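Local atomic coordinates of acyl-CoA thioester hydrolase ybgC (Escherichia coli K-12, PDB entry 3GRH), a protein that is a putative thioesterase of the outer membrane, related to pectinesterases but neither binding pectin nor showing pectinesterase activity. Residues A[67-72]-A[202-207]; A[110-115]-A[140-145]; A[194-199]-A[226-231]; A[206-211]-A[238-243]; A[268-273]-A[291-296]. One frame throughout, in Å; residues are numbered along the deposited sequence.

Contact 1 (A[67-72]-A[202-207])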
# COMPACT_ATOMS: atom_id res chain seq x y z
N SER A 67 9.99 2.25 16.16
CA SER A 67 10.51 3.55 16.44
C SER A 67 10.64 4.20 15.08
O SER A 67 10.89 3.53 14.08
CB SER A 67 11.82 3.51 17.21
OG SER A 67 12.74 2.68 16.60
N PRO A 68 10.61 5.52 15.02
CA PRO A 68 10.85 6.16 13.72
C PRO A 68 12.18 5.88 13.07
O PRO A 68 13.19 5.55 13.68
CB PRO A 68 10.80 7.64 14.03
CG PRO A 68 10.40 7.76 15.37
CD PRO A 68 10.32 6.48 16.08
N ILE A 69 12.18 6.00 11.76
CA ILE A 69 13.39 5.83 11.01
C ILE A 69 14.43 6.80 11.46
O ILE A 69 14.11 7.97 11.64
CB ILE A 69 13.04 5.98 9.48
CG1 ILE A 69 12.09 4.88 9.04
CG2 ILE A 69 14.33 5.95 8.64
CD1 ILE A 69 11.42 5.10 7.60
N THR A 70 15.66 6.34 11.67
CA THR A 70 16.75 7.17 12.19
C THR A 70 17.89 7.09 11.23
O THR A 70 18.30 6.00 10.91
CB THR A 70 17.34 6.60 13.49
OG1 THR A 70 16.30 6.40 14.44
CG2 THR A 70 18.41 7.54 14.06
N LEU A 71 18.36 8.21 10.74
CA LEU A 71 19.44 8.12 9.76
C LEU A 71 20.79 8.21 10.43
O LEU A 71 20.96 8.92 11.41
CB LEU A 71 19.28 9.24 8.77
CG LEU A 71 17.98 9.17 7.96
CD1 LEU A 71 18.14 10.29 6.90
CD2 LEU A 71 17.60 7.77 7.33
N PRO A 72 21.77 7.49 9.87
CA PRO A 72 23.09 7.35 10.45
C PRO A 72 23.88 8.57 10.09
O PRO A 72 23.54 9.28 9.15
CB PRO A 72 23.62 6.13 9.68
CG PRO A 72 23.06 6.32 8.32
CD PRO A 72 21.65 6.77 8.59
N GLY A 202 11.56 -5.55 7.66
CA GLY A 202 12.33 -4.43 8.12
C GLY A 202 12.70 -3.37 7.16
O GLY A 202 13.41 -2.45 7.58
N LEU A 203 12.26 -3.45 5.93
CA LEU A 203 12.50 -2.36 4.94
C LEU A 203 12.03 -1.05 5.50
O LEU A 203 10.94 -0.97 6.06
CB LEU A 203 11.73 -2.66 3.69
CG LEU A 203 11.98 -1.67 2.54
CD1 LEU A 203 13.27 -2.03 1.80
CD2 LEU A 203 10.72 -1.73 1.61
N GLN A 204 12.84 -0.01 5.32
CA GLN A 204 12.47 1.34 5.64
C GLN A 204 12.71 2.19 4.43
O GLN A 204 13.76 2.10 3.83
CB GLN A 204 13.36 1.82 6.76
CG GLN A 204 13.05 1.15 8.06
CD GLN A 204 13.93 1.60 9.21
OE1 GLN A 204 14.98 2.25 9.07
NE2 GLN A 204 13.52 1.21 10.41
N LEU A 205 11.72 2.97 4.02
CA LEU A 205 11.82 3.92 2.87
C LEU A 205 11.48 5.32 3.36
O LEU A 205 10.57 5.48 4.12
CB LEU A 205 10.84 3.57 1.78
CG LEU A 205 10.98 2.22 1.15
CD1 LEU A 205 9.93 2.01 0.07
CD2 LEU A 205 12.37 1.97 0.52
N GLN A 206 12.29 6.28 3.00
CA GLN A 206 12.06 7.65 3.42
C GLN A 206 12.49 8.65 2.35
O GLN A 206 13.59 8.52 1.81
CB GLN A 206 12.77 7.91 4.72
CG GLN A 206 12.50 9.31 5.29
CD GLN A 206 12.94 9.45 6.71
OE1 GLN A 206 14.12 9.89 6.98
NE2 GLN A 206 12.07 9.13 7.64
N ASN A 207 11.71 9.71 2.14
CA ASN A 207 12.14 10.88 1.40
C ASN A 207 12.52 10.59 -0.03
O ASN A 207 13.53 11.02 -0.56
CB ASN A 207 13.25 11.67 2.11
CG ASN A 207 13.41 13.06 1.54
OD1 ASN A 207 12.38 13.74 1.23
ND2 ASN A 207 14.63 13.55 1.53
O HOH W 1 12.00 9.50 10.30
O HOH W 2 15.01 10.36 9.73
O HOH W 3 16.24 3.47 11.11
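Ile69 lies against the side chains of Gln204 and Gln206, which run past it in the opposite direction. Its CG1 rests on the amide carbon of Gln204, with CD of Gln204 3.8 Å from CG1 of Ile69. Its CD1 goes deeper and meets the carbonyl of Leu205, at 3.6 Å from CD1 of Ile69 to O of Leu205. The CB of Ile69 meets NE2 of Gln206, 3.8 Å away. Leu71 adds a lesser contact, where its CD1 comes to 4.0 Å from OE1 of Gln206.

Gln206 carries CG anti to its backbone N (chi1 -176°), and its extended chain reaches the loop 67-72. Two waters join its amide to that loop. One accepts from NE2 of Gln206 and donates to O of Ile69. The other donates to both OE1 of Gln206 and O of Ile69. A third water accepts from N of Thr70 and donates to OE1 of Gln204, which also bonds to Thr131.

The loop thus covers strand 204-206 of the beta-helix without pairing with it as a strand. Direct touch is mainly hydrocarbon on amide, and the polar linkage across the contact runs through water.

Contact 2 (A[110-115]-A[140-145])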
# COMPACT_ATOMS: atom_id res chain seq x y z
N ILE A 110 21.20 2.98 2.71
CA ILE A 110 21.55 3.34 1.36
C ILE A 110 20.97 4.70 1.12
O ILE A 110 19.76 4.90 1.13
CB ILE A 110 20.98 2.35 0.33
CG1 ILE A 110 21.54 0.98 0.58
CG2 ILE A 110 21.36 2.84 -1.11
CD1 ILE A 110 20.80 -0.18 -0.17
N ALA A 111 21.84 5.68 0.95
CA ALA A 111 21.42 7.07 0.62
C ALA A 111 21.31 7.20 -0.86
O ALA A 111 22.17 6.67 -1.56
CB ALA A 111 22.42 8.10 1.19
N VAL A 112 20.30 7.91 -1.34
CA VAL A 112 20.13 8.13 -2.78
C VAL A 112 20.11 9.66 -3.03
O VAL A 112 19.32 10.40 -2.47
CB VAL A 112 18.83 7.49 -3.32
CG1 VAL A 112 18.87 7.68 -4.84
CG2 VAL A 112 18.72 6.00 -2.99
N MET A 113 21.05 10.12 -3.86
CA MET A 113 21.21 11.51 -4.19
C MET A 113 20.11 11.94 -5.14
O MET A 113 19.57 11.15 -5.89
CB MET A 113 22.56 11.77 -4.85
CG MET A 113 23.68 11.60 -3.89
SD MET A 113 25.24 12.05 -4.56
CE MET A 113 25.04 13.81 -4.89
N PRO A 114 19.76 13.22 -5.12
CA PRO A 114 18.77 13.72 -6.05
C PRO A 114 19.06 13.30 -7.50
O PRO A 114 20.21 13.35 -7.95
CB PRO A 114 18.88 15.24 -5.86
CG PRO A 114 19.27 15.37 -4.44
CD PRO A 114 20.22 14.26 -4.17
N GLY A 115 18.03 12.86 -8.18
CA GLY A 115 18.12 12.41 -9.57
C GLY A 115 16.95 11.55 -9.94
O GLY A 115 16.06 11.34 -9.14
N ILE A 140 10.13 14.46 -3.91
CA ILE A 140 10.11 14.46 -5.37
C ILE A 140 11.48 14.57 -6.03
O ILE A 140 11.66 14.44 -7.25
CB ILE A 140 9.11 15.54 -5.87
CG1 ILE A 140 8.76 15.28 -7.35
CG2 ILE A 140 9.64 16.94 -5.60
CD1 ILE A 140 7.87 14.00 -7.61
N ASP A 141 12.48 14.94 -5.24
CA ASP A 141 13.83 15.13 -5.72
C ASP A 141 14.55 13.85 -6.08
O ASP A 141 15.49 13.94 -6.84
CB ASP A 141 14.56 15.99 -4.71
CG ASP A 141 14.02 17.46 -4.75
OD1 ASP A 141 13.65 17.97 -5.87
OD2 ASP A 141 13.96 18.18 -3.69
N VAL A 142 14.12 12.68 -5.53
CA VAL A 142 14.70 11.40 -5.87
C VAL A 142 13.53 10.63 -6.51
O VAL A 142 12.58 10.31 -5.80
CB VAL A 142 15.26 10.68 -4.64
CG1 VAL A 142 15.52 9.20 -4.97
CG2 VAL A 142 16.47 11.41 -4.12
N LYS A 143 13.63 10.27 -7.77
CA LYS A 143 12.55 9.63 -8.53
C LYS A 143 13.01 8.26 -8.99
O LYS A 143 13.97 8.16 -9.69
CB LYS A 143 12.20 10.42 -9.75
CG LYS A 143 11.67 11.82 -9.44
CD LYS A 143 11.30 12.59 -10.67
CE LYS A 143 10.63 13.92 -10.46
NZ LYS A 143 11.62 15.03 -10.04
N ILE A 144 12.31 7.25 -8.61
CA ILE A 144 12.55 5.88 -9.01
C ILE A 144 11.39 5.45 -9.88
O ILE A 144 10.24 5.60 -9.49
CB ILE A 144 12.57 4.97 -7.78
CG1 ILE A 144 13.74 5.35 -6.89
CG2 ILE A 144 12.59 3.48 -8.24
CD1 ILE A 144 13.65 4.55 -5.55
N GLY A 145 11.64 5.04 -11.11
CA GLY A 145 10.50 4.76 -11.98
C GLY A 145 10.85 3.83 -13.14
O GLY A 145 11.98 3.66 -13.58
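Val142 fits against the bend that follows strand 108-112, and its two methyl groups have different partners. CG1 meets the side chain of Val112, with 3.7 Å between CG1 of Val142 and CG1 of Val112. The two side chains lie at a slant to each other. CG2 turns to the backbone and touches two successive carbonyls, O of Val112 at 3.4 Å and O of Met113 at 3.6 Å from CG2 of Val142. The torsion of Val142 (chi1 165°) sets CG1 anti to the backbone N and CG2 beside it, which divides the methyls between these partners. Val112 and Val142 are both buried, and Leu132 of the neighbouring strand 130-134 also packs on Val112.

Next to this apolar spot the backbones pair in parallel. Gly115 N donates to Asp141 O at 3.1 Å. Lys143 N donates to Gly115 O at 3.0 Å, with an N-H...O angle of 163°. The two bonds grip Gly115 from both its N-H and its carbonyl.

The outer side is looser and polar. Pro114 is exposed and brings its CA to Asp141 O in a CA-H...O contact. The carboxylate of Asp141 is turned to the backbone N of Lys138. Lys143 bends at its last torsion (chi4 77°), and its NZ returns to Ile140 O at 2.9 Å. A weak, long ion pair joins the same NZ to Glu116.

Parallel pairing where the chain passes from one face to the next is characteristic of the right-handed parallel beta-helix of the pectinesterase family.

Contact 3 (A[194-199]-A[226-231])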
# COMPACT_ATOMS: atom_id res chain seq x y z
N ALA A 194 5.42 -4.51 -10.64
CA ALA A 194 5.97 -3.53 -9.71
C ALA A 194 7.28 -2.95 -10.12
O ALA A 194 8.19 -3.73 -10.45
CB ALA A 194 6.05 -4.11 -8.22
N VAL A 195 7.46 -1.64 -9.94
CA VAL A 195 8.77 -0.99 -10.16
C VAL A 195 9.68 -1.32 -8.99
O VAL A 195 10.84 -1.63 -9.17
CB VAL A 195 8.60 0.55 -10.33
CG1 VAL A 195 9.98 1.22 -10.43
CG2 VAL A 195 7.70 0.85 -11.56
N PHE A 196 9.17 -1.15 -7.78
CA PHE A 196 9.90 -1.38 -6.55
C PHE A 196 9.18 -2.52 -5.87
O PHE A 196 8.02 -2.40 -5.53
CB PHE A 196 9.88 -0.11 -5.67
CG PHE A 196 10.84 -0.08 -4.60
CD1 PHE A 196 11.95 0.78 -4.63
CD2 PHE A 196 10.75 -0.92 -3.56
CE1 PHE A 196 12.84 0.80 -3.62
CE2 PHE A 196 11.74 -0.94 -2.52
CZ PHE A 196 12.77 -0.06 -2.60
N TRP A 197 9.89 -3.63 -5.67
CA TRP A 197 9.31 -4.82 -5.02
C TRP A 197 10.24 -5.28 -3.96
O TRP A 197 11.39 -5.57 -4.20
CB TRP A 197 9.15 -5.90 -6.04
CG TRP A 197 8.70 -7.23 -5.58
CD1 TRP A 197 8.13 -7.55 -4.39
CD2 TRP A 197 8.71 -8.46 -6.34
NE1 TRP A 197 7.85 -8.89 -4.34
CE2 TRP A 197 8.25 -9.47 -5.50
CE3 TRP A 197 9.23 -8.82 -7.59
CZ2 TRP A 197 8.17 -10.79 -5.90
CZ3 TRP A 197 9.08 -10.10 -8.00
CH2 TRP A 197 8.59 -11.07 -7.18
N SER A 198 9.73 -5.26 -2.75
CA SER A 198 10.49 -5.73 -1.58
C SER A 198 9.87 -6.91 -0.91
O SER A 198 8.68 -6.93 -0.73
CB SER A 198 10.59 -4.63 -0.59
OG SER A 198 11.29 -5.02 0.59
N GLN A 199 10.73 -7.89 -0.57
CA GLN A 199 10.36 -8.93 0.37
C GLN A 199 11.15 -8.80 1.66
O GLN A 199 11.15 -9.71 2.51
CB GLN A 199 10.61 -10.29 -0.21
CG GLN A 199 9.86 -10.49 -1.49
CD GLN A 199 9.54 -11.90 -1.66
OE1 GLN A 199 10.40 -12.78 -1.45
NE2 GLN A 199 8.26 -12.18 -1.91
N VAL A 226 1.85 -1.49 -10.86
CA VAL A 226 2.24 -1.24 -9.49
C VAL A 226 3.48 -0.39 -9.42
O VAL A 226 4.46 -0.64 -10.14
CB VAL A 226 2.45 -2.61 -8.74
CG1 VAL A 226 2.92 -2.35 -7.32
CG2 VAL A 226 1.20 -3.46 -8.78
N ALA A 227 3.46 0.60 -8.53
CA ALA A 227 4.61 1.41 -8.22
C ALA A 227 5.44 0.70 -7.17
O ALA A 227 6.55 0.40 -7.38
CB ALA A 227 4.20 2.76 -7.76
N LEU A 228 4.85 0.44 -6.00
CA LEU A 228 5.56 -0.16 -4.84
C LEU A 228 4.78 -1.39 -4.45
O LEU A 228 3.64 -1.29 -4.12
CB LEU A 228 5.57 0.80 -3.69
CG LEU A 228 6.23 0.28 -2.44
CD1 LEU A 228 7.62 -0.29 -2.57
CD2 LEU A 228 6.23 1.48 -1.46
N ARG A 229 5.47 -2.52 -4.36
CA ARG A 229 4.96 -3.74 -3.77
C ARG A 229 5.80 -4.10 -2.58
O ARG A 229 7.03 -4.10 -2.67
CB ARG A 229 5.04 -4.84 -4.75
CG ARG A 229 4.71 -6.18 -4.20
CD ARG A 229 4.60 -7.28 -5.17
NE ARG A 229 4.54 -8.60 -4.51
CZ ARG A 229 4.65 -9.73 -5.19
NH1 ARG A 229 4.75 -9.74 -6.52
NH2 ARG A 229 4.70 -10.85 -4.52
N THR A 230 5.16 -4.38 -1.46
CA THR A 230 5.91 -4.79 -0.28
C THR A 230 5.29 -6.05 0.30
O THR A 230 4.09 -6.13 0.45
CB THR A 230 6.13 -3.66 0.73
OG1 THR A 230 6.81 -4.16 1.89
CG2 THR A 230 4.85 -3.05 1.19
N ASP A 231 6.14 -7.04 0.56
CA ASP A 231 5.69 -8.34 1.14
C ASP A 231 6.31 -8.59 2.52
O ASP A 231 5.91 -9.57 3.20
CB ASP A 231 6.15 -9.52 0.23
CG ASP A 231 5.73 -9.42 -1.22
OD1 ASP A 231 4.85 -8.59 -1.54
OD2 ASP A 231 6.35 -10.20 -2.06
O HOH W 4 9.21 -5.50 2.27
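Trp197 and Arg229 extend in the same direction, with the guanidinium flat on the indole. Their planes are 23° apart and their centres 3.9 Å apart. NE1 of Trp197 sits over the centre of the guanidinium. The CD of Arg229 lies over the five-membered ring as a CH-pi contact. Both residues hold CG anti to the backbone N (Arg229 chi1 172°), and the arginine chain is extended.

Asp231 ties the pair together. Its OD1 takes NE of Arg229 at 3.0 Å on the syn lone pair, in a salt bridge. NE1 of Trp197 comes to OD2 of Asp231 at 3.0 Å, in the plane of the indole but from above the carboxylate. NE2 of Gln199 meets the anti lone pair of Asp231 OD2 at 2.8 Å, and OE1 of Gln199 is bonded to the hydroxyl of Tyr175. Asn258 binds the far NH1 of Arg229.

The strands 196-198 and 228-230 are parallel neighbours on one wall of the beta-helix. Residues of successive coils line up on one face: Phe196 beside Leu228, Ser198 beside Thr230. CD1 of Leu228 approaches the Phe196 ring obliquely, 3.3 Å from its CD2. One water bridges OG of Ser198, also bonded to N of Asn200, and OG1 of Thr230. CB of Ala194 touches CG1 of Val226, whose side chain is about 9 Å from that of Asp280, the predicted nucleophile.

Contact 4 (A[206-211]-A[238-243])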
# COMPACT_ATOMS: atom_id res chain seq x y z
N GLN A 206 12.29 6.28 3.00
CA GLN A 206 12.06 7.65 3.42
C GLN A 206 12.49 8.65 2.35
O GLN A 206 13.59 8.52 1.81
CB GLN A 206 12.77 7.91 4.72
CG GLN A 206 12.50 9.31 5.29
CD GLN A 206 12.94 9.45 6.71
OE1 GLN A 206 14.12 9.89 6.98
NE2 GLN A 206 12.07 9.13 7.64
N ASN A 207 11.71 9.71 2.14
CA ASN A 207 12.14 10.88 1.40
C ASN A 207 12.52 10.59 -0.03
O ASN A 207 13.53 11.02 -0.56
CB ASN A 207 13.25 11.67 2.11
CG ASN A 207 13.41 13.06 1.54
OD1 ASN A 207 12.38 13.74 1.23
ND2 ASN A 207 14.63 13.55 1.53
N LEU A 208 11.64 9.88 -0.74
CA LEU A 208 11.83 9.56 -2.14
C LEU A 208 10.50 9.33 -2.81
O LEU A 208 9.48 9.33 -2.16
CB LEU A 208 12.73 8.38 -2.38
CG LEU A 208 12.55 7.16 -1.55
CD1 LEU A 208 11.39 6.35 -2.06
CD2 LEU A 208 13.78 6.36 -1.52
N THR A 209 10.55 9.19 -4.13
CA THR A 209 9.36 9.03 -4.98
C THR A 209 9.52 7.76 -5.73
O THR A 209 10.55 7.51 -6.31
CB THR A 209 9.17 10.19 -5.98
OG1 THR A 209 8.96 11.37 -5.16
CG2 THR A 209 7.94 9.98 -6.86
N ILE A 210 8.46 6.97 -5.74
CA ILE A 210 8.43 5.71 -6.54
C ILE A 210 7.21 5.78 -7.46
O ILE A 210 6.14 6.08 -7.01
CB ILE A 210 8.32 4.49 -5.71
CG1 ILE A 210 9.57 4.30 -4.82
CG2 ILE A 210 8.15 3.28 -6.64
CD1 ILE A 210 9.37 3.39 -3.59
N GLU A 211 7.43 5.62 -8.77
CA GLU A 211 6.37 5.88 -9.77
C GLU A 211 6.41 4.73 -10.78
O GLU A 211 7.46 4.38 -11.29
CB GLU A 211 6.58 7.23 -10.44
CG GLU A 211 5.53 7.60 -11.45
CD GLU A 211 5.54 9.05 -11.88
OE1 GLU A 211 5.54 9.92 -10.98
OE2 GLU A 211 5.48 9.29 -13.11
N ASN A 238 8.04 6.33 5.19
CA ASN A 238 7.82 7.63 5.80
C ASN A 238 8.18 8.72 4.81
O ASN A 238 9.26 8.72 4.22
CB ASN A 238 8.61 7.80 7.10
CG ASN A 238 8.42 9.16 7.67
OD1 ASN A 238 9.38 9.97 7.79
ND2 ASN A 238 7.17 9.48 7.98
N ASN A 239 7.28 9.67 4.61
CA ASN A 239 7.55 10.83 3.70
C ASN A 239 7.98 10.37 2.34
O ASN A 239 9.03 10.77 1.83
CB ASN A 239 8.59 11.76 4.30
CG ASN A 239 8.64 13.11 3.63
OD1 ASN A 239 7.63 13.58 3.08
ND2 ASN A 239 9.84 13.70 3.61
N VAL A 240 7.17 9.49 1.75
CA VAL A 240 7.39 8.94 0.39
C VAL A 240 6.25 9.34 -0.48
O VAL A 240 5.10 9.37 -0.03
CB VAL A 240 7.63 7.41 0.45
CG1 VAL A 240 7.57 6.70 -0.94
CG2 VAL A 240 8.95 7.12 1.10
N ASN A 241 6.50 9.57 -1.76
CA ASN A 241 5.42 9.74 -2.74
C ASN A 241 5.35 8.45 -3.54
O ASN A 241 6.37 8.01 -4.05
CB ASN A 241 5.72 10.86 -3.76
CG ASN A 241 5.80 12.22 -3.15
OD1 ASN A 241 5.15 12.53 -2.19
ND2 ASN A 241 6.73 13.02 -3.66
N ILE A 242 4.17 7.86 -3.61
CA ILE A 242 3.92 6.66 -4.41
C ILE A 242 2.92 6.98 -5.48
O ILE A 242 1.78 7.33 -5.15
CB ILE A 242 3.42 5.48 -3.52
CG1 ILE A 242 4.24 5.33 -2.25
CG2 ILE A 242 3.52 4.26 -4.38
CD1 ILE A 242 3.58 4.36 -1.26
N LEU A 243 3.38 6.98 -6.73
CA LEU A 243 2.64 7.57 -7.83
C LEU A 243 2.30 6.53 -8.86
O LEU A 243 3.16 5.80 -9.37
CB LEU A 243 3.41 8.72 -8.49
CG LEU A 243 3.80 9.81 -7.54
CD1 LEU A 243 4.60 10.87 -8.26
CD2 LEU A 243 2.68 10.44 -6.80
O HOH W 5 12.14 16.07 2.67
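Thr209 OG1 (chi1 -63°) and Asn241 CG (chi1 -65°) both stand anti to their own carbonyl carbon, which brings hydroxyl and amide together. ND2 of Asn241 donates to OG1 of Thr209 at 3.2 Å, with the hydroxyl tilted out of the amide plane. OG1 of Thr209 is also bonded to O of Pro139. The same torsion puts CG2 of Thr209 anti to the backbone N, where it meets CD1 of Leu243 at 3.7 Å. Leu243 crosses the extended chain of Glu211 at a slant, its CB 3.8 Å from CG of Glu211.

These are successive coils of the parallel beta-helix, and each segment turns a corner, at Asn207 or Asn239. The two corner asparagines run in step, their amide planes nearly parallel, 10° apart. A water beside them donates to OD1 of Asn207 and is weakly bonded to ND2 of Asn239. ND2 of Asn207 turns to O of Gly134 and of Gly136.

Before the corner NE2 of Gln206 gives a weak bond to OD1 of Asn238, whose ND2 goes to Thr271. On the inner face CD1 of Leu208 touches CG1 of Val240 at 4.0 Å. Beyond the corner Ile210 N bonds to Asn241 O.

Contact 5 (A[268-273]-A[291-296])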
# COMPACT_ATOMS: atom_id res chain seq x y z
N THR A 268 2.78 -3.37 8.00
CA THR A 268 3.39 -2.18 7.37
C THR A 268 2.85 -0.92 7.99
O THR A 268 1.63 -0.79 8.15
CB THR A 268 3.09 -2.22 5.83
OG1 THR A 268 3.53 -3.50 5.30
CG2 THR A 268 3.77 -1.14 5.07
N LEU A 269 3.71 0.07 8.21
CA LEU A 269 3.30 1.39 8.68
C LEU A 269 3.69 2.41 7.62
O LEU A 269 4.89 2.52 7.31
CB LEU A 269 4.01 1.76 10.00
CG LEU A 269 3.70 3.15 10.52
CD1 LEU A 269 2.23 3.24 10.82
CD2 LEU A 269 4.57 3.40 11.68
N VAL A 270 2.72 3.16 7.11
CA VAL A 270 2.98 4.22 6.11
C VAL A 270 2.59 5.54 6.77
O VAL A 270 1.45 5.69 7.24
CB VAL A 270 2.11 4.02 4.86
CG1 VAL A 270 2.32 5.18 3.80
CG2 VAL A 270 2.34 2.65 4.24
N THR A 271 3.54 6.45 6.95
CA THR A 271 3.31 7.71 7.58
C THR A 271 3.72 8.90 6.71
O THR A 271 4.73 8.81 5.95
CB THR A 271 4.10 7.81 8.90
OG1 THR A 271 5.51 7.54 8.70
CG2 THR A 271 3.55 6.77 9.93
N ASN A 272 2.96 10.00 6.81
CA ASN A 272 3.44 11.25 6.27
C ASN A 272 3.69 11.17 4.77
O ASN A 272 4.58 11.83 4.29
CB ASN A 272 4.68 11.74 6.98
CG ASN A 272 4.50 11.83 8.43
OD1 ASN A 272 5.35 11.37 9.28
ND2 ASN A 272 3.42 12.41 8.76
N SER A 273 2.92 10.36 4.07
CA SER A 273 3.17 10.04 2.66
C SER A 273 2.05 10.53 1.74
O SER A 273 1.08 11.11 2.21
CB SER A 273 3.44 8.57 2.46
OG SER A 273 4.67 8.16 3.12
N ASP A 291 -0.97 6.58 8.46
CA ASP A 291 -1.16 7.70 9.39
C ASP A 291 -0.70 8.99 8.70
O ASP A 291 0.40 9.03 8.12
CB ASP A 291 -0.48 7.46 10.69
CG ASP A 291 -0.93 8.42 11.82
OD1 ASP A 291 -0.45 8.21 12.96
OD2 ASP A 291 -1.74 9.36 11.62
N ASN A 292 -1.51 10.05 8.75
CA ASN A 292 -1.16 11.28 8.11
C ASN A 292 -0.67 11.16 6.68
O ASN A 292 0.33 11.78 6.29
CB ASN A 292 -0.18 11.98 8.97
CG ASN A 292 -0.82 12.39 10.28
OD1 ASN A 292 -1.65 13.32 10.28
ND2 ASN A 292 -0.48 11.73 11.38
N THR A 293 -1.40 10.36 5.94
CA THR A 293 -1.14 10.13 4.54
C THR A 293 -2.20 10.82 3.74
O THR A 293 -3.38 10.85 4.09
CB THR A 293 -0.99 8.63 4.28
OG1 THR A 293 0.23 8.23 4.93
CG2 THR A 293 -0.89 8.33 2.79
N GLU A 294 -1.82 11.39 2.61
CA GLU A 294 -2.76 11.94 1.65
C GLU A 294 -2.96 11.00 0.52
O GLU A 294 -2.01 10.46 -0.08
CB GLU A 294 -2.24 13.27 1.10
CG GLU A 294 -3.20 13.89 0.09
CD GLU A 294 -2.82 15.27 -0.44
OE1 GLU A 294 -1.85 15.94 0.01
OE2 GLU A 294 -3.52 15.70 -1.38
N PHE A 295 -4.22 10.72 0.22
CA PHE A 295 -4.60 9.90 -0.90
C PHE A 295 -5.29 10.78 -1.94
O PHE A 295 -6.22 11.52 -1.62
CB PHE A 295 -5.55 8.82 -0.44
CG PHE A 295 -5.01 7.91 0.60
CD1 PHE A 295 -4.44 6.76 0.25
CD2 PHE A 295 -5.16 8.19 1.92
CE1 PHE A 295 -3.98 5.90 1.26
CE2 PHE A 295 -4.62 7.39 2.89
CZ PHE A 295 -4.02 6.22 2.52
N ARG A 296 -4.78 10.76 -3.17
CA ARG A 296 -5.33 11.60 -4.26
C ARG A 296 -5.77 10.72 -5.39
O ARG A 296 -4.99 9.89 -5.93
CB ARG A 296 -4.29 12.59 -4.77
CG ARG A 296 -4.73 13.39 -6.01
CD ARG A 296 -5.42 14.67 -5.61
NE ARG A 296 -4.53 15.50 -4.78
CZ ARG A 296 -4.80 16.73 -4.33
NH1 ARG A 296 -5.93 17.37 -4.65
NH2 ARG A 296 -3.90 17.33 -3.57
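Thr293 sets its two branches against different parts of 268-273. Its chi1 of -69° puts CG2 anti to the backbone N, and this methyl lies 3.5 Å from O of Ser273. Its CG2 also lies over one face of the Phe295 ring. The other branch, OG1, faces Val270, 3.9 Å from its CG1, and the two side chains are roughly perpendicular. OG1 of Thr293 also makes a weak bond back to O of Asp291.

Asn272 and Asn292 are aligned, with amide planes 22° apart. ND2 of Asn272 rests on CB of Asn292 at 3.6 Å. The OD1 of Asn272 is taken by ND2 of Asn238, as is OG1 of Thr271. In Thr271 the hydroxyl sits between the backbone N and the carbonyl carbon (chi1 54°), while CG2 faces CB of Asp291.

Ser273 turns its OG back to O of Thr271 at 2.9 Å, meeting that carbonyl from above its plane. The same OG is bonded to N of Val240. Three backbone bonds join the segments. Asp291 N donates to Val270 O at 2.9 Å, Asn272 N to Asp291 O, and Glu294 N to Ser273 O. Asn272 and Asn292 are exposed, whereas Val270, Ser273 and Thr293 are buried.

Matching turns between strands of consecutive coils are characteristic of the parallel beta-helix, and the aligned asparagines recall the asparagine rows of pectate-lyase-like helices.

In the fold
Contact 3 is fully buried, joins stacked charged and aromatic groups, and comes within about 9 Å of the predicted nucleophile through Val226. The other four are partly buried. Contacts 2, 4 and 5 lie at turns between faces of the beta-helix, where backbone pairing joins apolar packing inside to polar groups outside: charged ones in contact 2, amides and hydroxyls in contacts 4 and 5. Contact 1 differs in having a loop over the strand and water-mediated polar links. Contacts 1 and 4 share Gln206 and Asn207. Strand 142-146 of contact 2 pairs with strand 208-212 of contact 4. Leu205 of contact 1 packs on Phe196 of contact 3 in the interior, whereas contacts 2 and 5 do not touch.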